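Local atomic coordinates of alginate biosynthesis protein AlgX (Pseudomonas aeruginosa, PDB entry 4KNC), a protein that protects the exopolysaccharide alginate from degradation during its passage through the periplasm and plays a role in its O-acetylation. Residues Arg68-Glu73 and Lys307-Gln312; Gln236-Gly241 and Leu278-Ser283; Asn371-Met376 and Tyr397-Arg402. All blocks are in the same frame, centred on the assembly; numbering follows the deposited sequence.

Contact 1 of 3, residues Arg68-Glu73 and Lys307-Gln312; sequences RALRDE and KSFYRQ
Segments 68-73 and 307-312, on helices 61-76 and 307-316, have their nearest CA atoms at L70 and Y310, 7.5 Å apart, so a side chain has to fill the gap between the backbones. L70 does most of this, with a single methyl. Its CG lies anti to the backbone N (chi1 175°), which extends the side chain from the helix toward 307-312, and CD2 ends up against two aromatic residues at once: 4.1 Å from F309 CE2 and 4.2 Å from Y310 CE1. The leucine crosses both side chains at roughly a right angle, and its methyl meets each ring obliquely.

The two rings are themselves fitted together. F309 turns an edge to its neighbour, and its CD2 stands 3.4 Å above the middle of one face of the Y310 ring. L70 therefore packs against a pair whose members brace each other, and the whole touching surface is apolar and buried. The tyrosine hydroxyl is bonded to the carbonyl of M304.

The far flank of helix 61-76 is held by charge. D72 OD1 takes R68 NH2 at 3.1 Å through its syn lone pair, within the plane of the guanidinium, and R71 NH1 at 2.8 Å nearly along the C-O bond. One carboxylate oxygen thus joins the arginine just before it and the one four residues back. Each arginine also reaches outward, R68 to the carbonyl of Q123 and R71 to that of G125.

Further along helix 307-316, A313 continues the packing on L70, while M314 meets A69 and E73. F309 also leans on F273 and on L277 in helix 275-282, so helix 307-316 packs against both that helix and helix 61-76.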
# COMPACT_ATOMS: atom_id res chain seq x y z
N ARG A 68 -12.81 6.75 -4.78
CA ARG A 68 -13.49 8.02 -4.46
C ARG A 68 -14.18 7.98 -3.08
O ARG A 68 -14.07 8.92 -2.29
CB ARG A 68 -14.48 8.41 -5.56
CG ARG A 68 -15.63 9.32 -5.13
CD ARG A 68 -15.18 10.72 -4.67
NE ARG A 68 -14.75 11.61 -5.74
CZ ARG A 68 -14.50 12.91 -5.57
NH1 ARG A 68 -14.11 13.66 -6.59
NH2 ARG A 68 -14.64 13.47 -4.37
N ALA A 69 -14.86 6.87 -2.78
CA ALA A 69 -15.50 6.72 -1.49
C ALA A 69 -14.50 6.80 -0.33
O ALA A 69 -14.76 7.47 0.68
CB ALA A 69 -16.26 5.38 -1.43
N LEU A 70 -13.37 6.12 -0.48
CA LEU A 70 -12.33 6.16 0.55
C LEU A 70 -11.77 7.57 0.72
O LEU A 70 -11.63 8.06 1.84
CB LEU A 70 -11.20 5.17 0.24
CG LEU A 70 -10.01 5.21 1.20
CD1 LEU A 70 -10.49 4.94 2.63
CD2 LEU A 70 -8.93 4.22 0.78
N ARG A 71 -11.46 8.21 -0.41
CA ARG A 71 -10.99 9.60 -0.38
C ARG A 71 -11.98 10.49 0.39
O ARG A 71 -11.57 11.32 1.19
CB ARG A 71 -10.77 10.14 -1.80
CG ARG A 71 -10.35 11.61 -1.89
CD ARG A 71 -11.57 12.55 -1.99
NE ARG A 71 -11.19 13.96 -2.02
CZ ARG A 71 -11.99 14.95 -1.62
NH1 ARG A 71 -13.21 14.66 -1.17
NH2 ARG A 71 -11.59 16.21 -1.67
N ASP A 72 -13.27 10.29 0.14
CA ASP A 72 -14.29 11.13 0.77
C ASP A 72 -14.35 10.88 2.26
O ASP A 72 -14.36 11.83 3.04
CB ASP A 72 -15.66 10.91 0.15
CG ASP A 72 -15.79 11.56 -1.20
OD1 ASP A 72 -15.01 12.51 -1.49
OD2 ASP A 72 -16.66 11.14 -1.98
N GLU A 73 -14.39 9.62 2.65
CA GLU A 73 -14.34 9.29 4.07
C GLU A 73 -13.13 9.96 4.75
O GLU A 73 -13.28 10.58 5.81
CB GLU A 73 -14.34 7.78 4.27
CG GLU A 73 -14.65 7.35 5.69
CD GLU A 73 -16.03 7.79 6.15
OE1 GLU A 73 -16.89 8.12 5.30
OE2 GLU A 73 -16.25 7.82 7.38
N LYS A 307 -12.26 -5.77 -2.95
CA LYS A 307 -13.32 -5.30 -2.06
C LYS A 307 -13.00 -5.47 -0.57
O LYS A 307 -13.37 -4.63 0.26
CB LYS A 307 -14.66 -5.95 -2.41
CG LYS A 307 -15.23 -5.47 -3.73
CD LYS A 307 -16.69 -5.85 -3.89
N SER A 308 -12.30 -6.55 -0.24
CA SER A 308 -11.93 -6.79 1.15
C SER A 308 -10.97 -5.73 1.70
O SER A 308 -10.88 -5.54 2.93
CB SER A 308 -11.37 -8.21 1.33
OG SER A 308 -10.31 -8.46 0.43
N PHE A 309 -10.26 -5.03 0.82
CA PHE A 309 -9.45 -3.88 1.24
C PHE A 309 -10.34 -2.76 1.76
O PHE A 309 -10.14 -2.25 2.87
CB PHE A 309 -8.59 -3.35 0.09
CG PHE A 309 -7.92 -2.04 0.41
CD1 PHE A 309 -6.91 -1.98 1.35
CD2 PHE A 309 -8.31 -0.88 -0.23
CE1 PHE A 309 -6.29 -0.77 1.66
CE2 PHE A 309 -7.68 0.34 0.07
CZ PHE A 309 -6.67 0.39 1.01
N TYR A 310 -11.31 -2.37 0.95
CA TYR A 310 -12.19 -1.26 1.30
C TYR A 310 -13.11 -1.56 2.48
O TYR A 310 -13.40 -0.67 3.28
CB TYR A 310 -12.95 -0.77 0.06
CG TYR A 310 -11.99 -0.27 -1.00
CD1 TYR A 310 -11.52 1.05 -0.97
CD2 TYR A 310 -11.50 -1.12 -1.98
CE1 TYR A 310 -10.61 1.51 -1.92
CE2 TYR A 310 -10.60 -0.67 -2.94
CZ TYR A 310 -10.15 0.65 -2.90
OH TYR A 310 -9.25 1.10 -3.84
N ARG A 311 -13.56 -2.81 2.60
CA ARG A 311 -14.34 -3.22 3.77
C ARG A 311 -13.61 -3.02 5.11
O ARG A 311 -14.23 -2.86 6.16
CB ARG A 311 -14.79 -4.68 3.64
CG ARG A 311 -15.74 -4.90 2.49
CD ARG A 311 -16.23 -6.33 2.46
NE ARG A 311 -17.07 -6.64 3.61
CZ ARG A 311 -17.50 -7.87 3.88
NH1 ARG A 311 -17.15 -8.87 3.07
NH2 ARG A 311 -18.27 -8.11 4.94
N GLN A 312 -12.28 -3.05 5.07
CA GLN A 312 -11.49 -2.71 6.24
C GLN A 312 -11.21 -1.19 6.29
O GLN A 312 -11.44 -0.54 7.31
CB GLN A 312 -10.18 -3.49 6.24
CG GLN A 312 -10.35 -4.99 6.36
CD GLN A 312 -9.07 -5.73 6.12
OE1 GLN A 312 -8.20 -5.82 7.00
NE2 GLN A 312 -8.92 -6.27 4.91

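Contact 2 of 3, residues Gln236-Gly241 and Leu278-Ser283; sequences QIALVG and LAYMTS
Y280 lies along strand 237-240 and touches it at both ends of its side chain. At the root, V240 CG1 sits 3.7 Å from Y280 CB and 3.8 Å from Y280 CD2; at the far end, A238 CB comes within 3.4 Å of Y280 OH and 3.7 Å of Y280 CZ. The ring gets there because CG is anti to the backbone N (chi1 -177°), which carries it off helix 275-282 and along the strand from V240 to A238. Both aliphatic groups meet the ring obliquely, and the valine crosses the tyrosine at about a right angle.

V240 and A238 are two residues apart on an extended chain, so they present their side chains on the same face of the strand. I237 and L239 point the other way and pack on I295 of the adjacent strand 293-298. This is a helix laid on an inner strand of a parallel sheet, as in the alpha/beta core of SGNH hydrolases: strand 237-240 runs between 293-298 and 263-265, and its chain continues to S243, the inferred nucleophile. V240 is hemmed in further by L294 and W296 of strand 293-298 and by S276 and L277 of the helix.

The backbone of Y280 is tied to the residues that follow. Its carbonyl O accepts from S283 N at 3.0 Å and from S283 OG at 2.7 Å, the hydroxyl lying in the carbonyl plane. One residue before, T282 OG1 bonds back to L278 O at 2.7 Å, coming from above the carbonyl plane. S283 stands at the N-cap of helix 284-288, where its OG makes a weak bond to F286 N, and the F286 ring meets Y280 edge-to-face. N266 and P291 also touch the tyrosine.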
# COMPACT_ATOMS: atom_id res chain seq x y z
N GLN A 236 2.48 16.61 10.54
CA GLN A 236 1.12 16.68 10.02
C GLN A 236 0.97 15.89 8.72
O GLN A 236 -0.10 15.90 8.10
CB GLN A 236 0.75 18.14 9.77
CG GLN A 236 0.70 18.98 11.04
CD GLN A 236 -0.36 18.49 12.00
OE1 GLN A 236 -1.39 17.96 11.57
NE2 GLN A 236 -0.11 18.64 13.30
N ILE A 237 2.06 15.24 8.30
CA ILE A 237 2.09 14.47 7.05
C ILE A 237 2.57 13.04 7.32
O ILE A 237 3.61 12.84 7.94
CB ILE A 237 3.00 15.12 5.98
CG1 ILE A 237 2.62 16.59 5.77
CG2 ILE A 237 2.91 14.33 4.68
CD1 ILE A 237 3.39 17.27 4.63
N ALA A 238 1.81 12.06 6.84
CA ALA A 238 2.12 10.65 7.05
C ALA A 238 2.27 9.95 5.72
O ALA A 238 1.57 10.27 4.76
CB ALA A 238 1.02 9.99 7.86
N LEU A 239 3.19 9.00 5.68
CA LEU A 239 3.48 8.26 4.47
C LEU A 239 3.17 6.79 4.71
O LEU A 239 3.67 6.19 5.66
CB LEU A 239 4.96 8.43 4.10
CG LEU A 239 5.51 7.59 2.95
CD1 LEU A 239 4.75 7.83 1.66
CD2 LEU A 239 6.99 7.90 2.78
N VAL A 240 2.34 6.22 3.85
CA VAL A 240 2.09 4.79 3.89
C VAL A 240 2.49 4.23 2.53
O VAL A 240 2.29 4.89 1.51
CB VAL A 240 0.63 4.44 4.27
CG1 VAL A 240 0.37 4.79 5.73
CG2 VAL A 240 -0.38 5.16 3.36
N GLY A 241 3.10 3.05 2.53
CA GLY A 241 3.73 2.56 1.32
C GLY A 241 4.40 1.21 1.44
O GLY A 241 4.15 0.47 2.39
N LEU A 278 -3.55 0.05 6.08
CA LEU A 278 -4.45 -0.62 7.03
C LEU A 278 -3.86 -0.62 8.45
O LEU A 278 -4.54 -0.28 9.41
CB LEU A 278 -4.78 -2.04 6.57
CG LEU A 278 -5.68 -2.24 5.34
CD1 LEU A 278 -6.04 -3.73 5.15
CD2 LEU A 278 -6.95 -1.38 5.44
N ALA A 279 -2.58 -0.97 8.58
CA ALA A 279 -1.94 -0.96 9.89
C ALA A 279 -1.94 0.45 10.48
O ALA A 279 -2.27 0.64 11.65
CB ALA A 279 -0.52 -1.51 9.81
N TYR A 280 -1.57 1.43 9.66
CA TYR A 280 -1.58 2.83 10.10
C TYR A 280 -2.95 3.29 10.59
O TYR A 280 -3.08 3.87 11.68
CB TYR A 280 -1.07 3.77 8.99
CG TYR A 280 -1.00 5.22 9.42
CD1 TYR A 280 -0.38 5.58 10.61
CD2 TYR A 280 -1.55 6.22 8.63
CE1 TYR A 280 -0.32 6.91 11.01
CE2 TYR A 280 -1.49 7.55 9.02
CZ TYR A 280 -0.88 7.89 10.21
OH TYR A 280 -0.82 9.21 10.59
N MET A 281 -3.99 3.03 9.81
CA MET A 281 -5.33 3.44 10.23
C MET A 281 -5.93 2.55 11.33
O MET A 281 -7.00 2.85 11.85
CB MET A 281 -6.29 3.51 9.04
CG MET A 281 -5.83 4.41 7.92
SD MET A 281 -7.22 5.04 6.96
CE MET A 281 -7.94 3.55 6.29
N THR A 282 -5.25 1.46 11.68
CA THR A 282 -5.66 0.71 12.87
C THR A 282 -5.00 1.29 14.12
O THR A 282 -5.44 1.04 15.24
CB THR A 282 -5.34 -0.81 12.75
OG1 THR A 282 -5.90 -1.33 11.54
CG2 THR A 282 -5.93 -1.58 13.92
N SER A 283 -3.94 2.07 13.93
CA SER A 283 -3.18 2.59 15.06
C SER A 283 -3.96 3.65 15.84
O SER A 283 -4.74 4.42 15.27
CB SER A 283 -1.82 3.14 14.61
OG SER A 283 -1.94 4.43 14.04

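Contact 3 of 3, residues Asn371-Met376 and Tyr397-Arg402; sequences NTIWYM and YVFQLR
F399 points its ring at N371 and I373, which come to meet it from strand 368-375 of the other sheet. Its CG stands between the backbone N and the carbonyl carbon (chi1 66°), which swings the ring off strand 396-400 and into the interior. The outer end of the ring then meets the N371 amide obliquely: F399 CE1 is 3.8 Å from N371 OD1, and F399 CZ is 3.9 Å from N371 CG. Amide and ring planes lie 50° apart. N371 ND2 is bonded to the L383 carbonyl, which helps fix the amide, whereas OD1 is buried with no polar partner in the model. On the other side of CZ, at F399 CE2, I373 CD1 rests at 4.2 Å.

Strands 368-375 and 396-400 belong to different antiparallel sheets of the carbohydrate-binding module, packed as a beta sandwich, so N371, I373 and F399 meet between the layers.

Y375 crosses R402 at about a right angle, its OH 4.2 Å from R402 CB. With CG beside the backbone N (chi1 -59°), its ring carries the hydroxyl toward the R402 backbone, and a water closes the gap: it lies 2.7 Å from Y375 OH and accepts from R402 N at 3.0 Å. The same hydroxyl bonds S352 OG. R402 runs extended from CG to NE, away to a salt bridge with D404 and a cation-pi contact with W407.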
# COMPACT_ATOMS: atom_id res chain seq x y z
N ASN A 371 -13.40 -15.42 9.14
CA ASN A 371 -14.72 -15.10 9.68
C ASN A 371 -15.85 -15.77 8.94
O ASN A 371 -15.85 -15.85 7.72
CB ASN A 371 -14.98 -13.60 9.59
CG ASN A 371 -13.94 -12.78 10.30
OD1 ASN A 371 -14.02 -12.59 11.51
ND2 ASN A 371 -12.97 -12.27 9.55
N THR A 372 -16.85 -16.19 9.69
CA THR A 372 -18.11 -16.59 9.08
C THR A 372 -19.22 -15.78 9.71
O THR A 372 -19.29 -15.68 10.93
CB THR A 372 -18.38 -18.10 9.22
OG1 THR A 372 -17.25 -18.81 8.72
CG2 THR A 372 -19.61 -18.48 8.42
N ILE A 373 -20.06 -15.19 8.87
CA ILE A 373 -21.14 -14.33 9.31
C ILE A 373 -22.48 -14.91 8.88
O ILE A 373 -22.78 -14.98 7.69
CB ILE A 373 -21.01 -12.93 8.68
CG1 ILE A 373 -19.75 -12.22 9.19
CG2 ILE A 373 -22.21 -12.12 9.03
CD1 ILE A 373 -18.49 -12.48 8.33
N TRP A 374 -23.29 -15.32 9.86
CA TRP A 374 -24.62 -15.89 9.60
C TRP A 374 -25.71 -14.85 9.79
O TRP A 374 -25.66 -14.02 10.72
CB TRP A 374 -24.92 -17.07 10.55
CG TRP A 374 -24.15 -18.32 10.26
CD1 TRP A 374 -22.97 -18.70 10.83
CD2 TRP A 374 -24.50 -19.35 9.33
NE1 TRP A 374 -22.56 -19.90 10.31
CE2 TRP A 374 -23.49 -20.33 9.39
CE3 TRP A 374 -25.57 -19.55 8.46
CZ2 TRP A 374 -23.51 -21.48 8.61
CZ3 TRP A 374 -25.60 -20.70 7.68
CH2 TRP A 374 -24.58 -21.65 7.76
N TYR A 375 -26.72 -14.94 8.92
CA TYR A 375 -27.88 -14.08 8.99
C TYR A 375 -29.14 -14.87 9.36
O TYR A 375 -29.15 -16.10 9.28
CB TYR A 375 -28.06 -13.35 7.66
CG TYR A 375 -26.85 -12.51 7.30
CD1 TYR A 375 -26.63 -11.28 7.91
CD2 TYR A 375 -25.92 -12.97 6.38
CE1 TYR A 375 -25.53 -10.52 7.59
CE2 TYR A 375 -24.81 -12.21 6.05
CZ TYR A 375 -24.62 -10.99 6.66
OH TYR A 375 -23.52 -10.22 6.35
N MET A 376 -30.18 -14.16 9.77
CA MET A 376 -31.43 -14.77 10.23
C MET A 376 -32.17 -15.58 9.15
O MET A 376 -33.18 -16.22 9.44
CB MET A 376 -32.36 -13.70 10.80
CG MET A 376 -31.79 -12.94 11.99
SD MET A 376 -32.17 -13.66 13.60
CE MET A 376 -31.37 -12.49 14.70
N TYR A 397 -8.38 -6.30 13.98
CA TYR A 397 -8.92 -6.27 12.63
C TYR A 397 -10.24 -5.55 12.74
O TYR A 397 -10.88 -5.61 13.78
CB TYR A 397 -9.21 -7.69 12.14
CG TYR A 397 -7.99 -8.53 11.94
CD1 TYR A 397 -7.36 -9.14 13.02
CD2 TYR A 397 -7.46 -8.72 10.67
CE1 TYR A 397 -6.24 -9.92 12.83
CE2 TYR A 397 -6.34 -9.49 10.47
CZ TYR A 397 -5.73 -10.09 11.56
OH TYR A 397 -4.61 -10.87 11.35
N VAL A 398 -10.66 -4.87 11.67
CA VAL A 398 -11.95 -4.16 11.64
C VAL A 398 -12.56 -4.26 10.24
O VAL A 398 -11.86 -4.07 9.25
CB VAL A 398 -11.78 -2.67 11.97
CG1 VAL A 398 -13.13 -1.96 11.93
CG2 VAL A 398 -11.12 -2.46 13.34
N PHE A 399 -13.84 -4.57 10.14
CA PHE A 399 -14.47 -4.70 8.82
C PHE A 399 -15.96 -4.44 8.83
O PHE A 399 -16.64 -4.69 9.82
CB PHE A 399 -14.16 -6.06 8.17
CG PHE A 399 -14.77 -7.25 8.89
CD1 PHE A 399 -14.10 -7.88 9.92
CD2 PHE A 399 -16.02 -7.74 8.52
CE1 PHE A 399 -14.65 -8.98 10.57
CE2 PHE A 399 -16.58 -8.84 9.17
CZ PHE A 399 -15.90 -9.45 10.20
N GLN A 400 -16.49 -3.91 7.73
CA GLN A 400 -17.92 -3.69 7.64
C GLN A 400 -18.61 -4.99 7.25
O GLN A 400 -18.06 -5.79 6.48
CB GLN A 400 -18.25 -2.57 6.64
CG GLN A 400 -18.00 -2.93 5.19
CD GLN A 400 -17.82 -1.71 4.30
OE1 GLN A 400 -17.48 -1.84 3.12
NE2 GLN A 400 -18.04 -0.53 4.86
N LEU A 401 -19.80 -5.21 7.81
CA LEU A 401 -20.62 -6.33 7.39
C LEU A 401 -21.04 -6.07 5.96
O LEU A 401 -21.25 -4.92 5.57
CB LEU A 401 -21.86 -6.50 8.29
CG LEU A 401 -21.67 -6.76 9.80
CD1 LEU A 401 -22.91 -7.44 10.43
CD2 LEU A 401 -20.42 -7.57 10.09
N ARG A 402 -21.14 -7.14 5.18
CA ARG A 402 -21.35 -7.06 3.75
C ARG A 402 -22.54 -6.19 3.38
O ARG A 402 -23.61 -6.28 3.97
CB ARG A 402 -21.52 -8.47 3.15
CG ARG A 402 -21.60 -8.48 1.64
CD ARG A 402 -21.27 -9.85 1.07
NE ARG A 402 -21.83 -10.00 -0.28
CZ ARG A 402 -21.73 -11.10 -1.01
NH1 ARG A 402 -21.09 -12.16 -0.53
NH2 ARG A 402 -22.27 -11.14 -2.22
O HOH W 1 -20.91 -9.74 6.59

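Helix 307-316 connects the three sites. Contacts 1 and 2, with centres about 15 Å apart, adjoin through L278: its CD1 is 3.5 Å from Q312 OE1 and its CD2 3.9 Å from F309 CE1. On another side of the same helix, R311 spans the seam between the two domains, its NH2 lying 2.8 Å from Q400 O in a probable hydrogen bond. That joins contact 1 to contact 3 across about 16 Å between centres. Contacts 2 and 3 do not touch: their centres are about 25 Å apart and their nearest atoms about 5 Å. All three lie away from the proposed catalytic residues D148, H150 and S243.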